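Local atomic coordinates of extracellular solute-binding protein, family 3 (Methylophaga aminisulfidivorans MP, PDB entry 5SV6), a protein that is of uncertain function but has a periplasmic binding protein-like architecture and is probably associated with the methanol dehydrogenase system. Residues E173-F176 and N177-M180. Residues are numbered along the deposited sequence; the frame is centred on the assembly and turned at random.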
loop_
_atom_site.group_PDB
_atom_site.type_symbol
_atom_site.label_atom_id
_atom_site.label_comp_id
_atom_site.label_asym_id
_atom_site.label_seq_id
_atom_site.Cartn_x
_atom_site.Cartn_y
_atom_site.Cartn_z
ATOM N N GLU A 173 -21.289 7.932 -5.363
ATOM C CA GLU A 173 -22.380 7.217 -6.030
ATOM C C GLU A 173 -22.218 7.159 -7.542
ATOM O O GLU A 173 -22.419 6.108 -8.148
ATOM C CB GLU A 173 -23.754 7.795 -5.664
ATOM C CG GLU A 173 -24.204 7.476 -4.240
ATOM C CD GLU A 173 -24.463 5.989 -3.998
ATOM O OE1 GLU A 173 -24.501 5.199 -4.974
ATOM O OE2 GLU A 173 -24.628 5.610 -2.816
ATOM N N GLY A 174 -21.844 8.282 -8.149
ATOM C CA GLY A 174 -21.705 8.345 -9.592
ATOM C C GLY A 174 -20.490 7.602 -10.104
ATOM O O GLY A 174 -20.366 7.358 -11.303
ATOM N N ASN A 175 -19.598 7.233 -9.190
ATOM C CA ASN A 175 -18.359 6.535 -9.553
ATOM C C ASN A 175 -18.395 5.051 -9.179
ATOM O O ASN A 175 -17.485 4.299 -9.497
ATOM C CB ASN A 175 -17.163 7.225 -8.878
ATOM C CG ASN A 175 -15.830 6.663 -9.322
ATOM O OD1 ASN A 175 -15.443 6.802 -10.478
ATOM N ND2 ASN A 175 -15.104 6.051 -8.390
ATOM N N PHE A 176 -19.464 4.630 -8.519
ATOM C CA PHE A 176 -19.540 3.272 -7.989
ATOM C C PHE A 176 -19.426 2.197 -9.075
ATOM O O PHE A 176 -18.621 1.276 -8.955
ATOM C CB PHE A 176 -20.837 3.094 -7.197
ATOM C CG PHE A 176 -20.958 1.763 -6.519
ATOM C CD1 PHE A 176 -21.626 0.713 -7.133
ATOM C CD2 PHE A 176 -20.412 1.564 -5.257
ATOM C CE1 PHE A 176 -21.746 -0.516 -6.498
ATOM C CE2 PHE A 176 -20.523 0.333 -4.619
ATOM C CZ PHE A 176 -21.187 -0.704 -5.239
ATOM N N ASN A 177 -20.247 2.300 -10.121
ATOM C CA ASN A 177 -20.195 1.320 -11.204
ATOM C C ASN A 177 -18.801 1.226 -11.839
ATOM O O ASN A 177 -18.304 0.134 -12.094
ATOM C CB ASN A 177 -21.256 1.600 -12.276
ATOM C CG ASN A 177 -22.672 1.474 -11.743
ATOM O OD1 ASN A 177 -22.911 0.833 -10.722
ATOM N ND2 ASN A 177 -23.617 2.098 -12.434
ATOM N N TYR A 178 -18.167 2.370 -12.073
ATOM C CA TYR A 178 -16.796 2.370 -12.573
ATOM C C TYR A 178 -15.823 1.610 -11.654
ATOM O O TYR A 178 -15.068 0.759 -12.114
ATOM C CB TYR A 178 -16.300 3.797 -12.791
ATOM C CG TYR A 178 -14.874 3.836 -13.282
ATOM C CD1 TYR A 178 -14.517 3.198 -14.462
ATOM C CD2 TYR A 178 -13.885 4.489 -12.563
ATOM C CE1 TYR A 178 -13.220 3.216 -14.922
ATOM C CE2 TYR A 178 -12.570 4.518 -13.022
ATOM C CZ TYR A 178 -12.248 3.874 -14.204
ATOM O OH TYR A 178 -10.957 3.885 -14.666
ATOM N N THR A 179 -15.866 1.911 -10.359
ATOM C CA THR A 179 -14.990 1.270 -9.362
ATOM C C THR A 179 -15.204 -0.247 -9.287
ATOM O O THR A 179 -14.245 -1.032 -9.182
ATOM C CB THR A 179 -15.244 1.873 -7.961
ATOM O OG1 THR A 179 -14.946 3.275 -7.983
ATOM C CG2 THR A 179 -14.375 1.194 -6.909
HETATM N N MSE A 180 -16.468 -0.658 -9.346
HETATM C CA MSE A 180 -16.824 -2.076 -9.304
HETATM C C MSE A 180 -16.438 -2.837 -10.580
HETATM O O MSE A 180 -16.413 -4.068 -10.582
HETATM C CB MSE A 180 -18.320 -2.245 -9.060
HETATM C CG MSE A 180 -18.769 -1.813 -7.693
HETATM SE SE MSE A 180 -17.799 -2.726 -6.252
HETATM C CE MSE A 180 -16.622 -1.277 -5.696
HETATM O O HOH W 1 -22.167 4.437 -10.412
HETATM O O HOH W 2 -19.460 4.847 -12.333
#
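One face of the Phe176 ring carries CG of Met180, a CH-pi contact 3.8 Å from the centroid, and Asn177 OD1 lies at the ring's edge, 3.8 Å from Phe176 CD1. With CG anti to the backbone N (chi1 -175°), the ring reaches forward to the residue one turn on; the flexible thioether of Met180, with selenium in place of sulfur, bends so that SE lies obliquely 4.6 Å from the ring centroid, a Met-aromatic contact. Replacing Phe176 by alanine would remove this face and is likely to leave Met180 less restrained, with Pro158 and Phe185 still beside it. At the edge of the Tyr178 ring, Asn175 OD1 comes within 3.5 Å of CD2, the planes 59° apart. Thr179 OG1, beside its own backbone N (chi1 -61°), lies 2.8 Å from Asn175 ND2 and close to Asn175 O. Thr179 N and Met180 N bond to Asn175 O and Phe176 O, but the helix kinks just before: one water links Asn177 N to Glu173 O, another Tyr178 N to Gly174 O, replacing missing helical bonds. Helix 172-180 reaches its neighbours through polar groups: the buried Asn175 OD1 accepts Phe154 N of strand 154-156, and Tyr178's long phenol brings OH to Glu203 of helix 197-206.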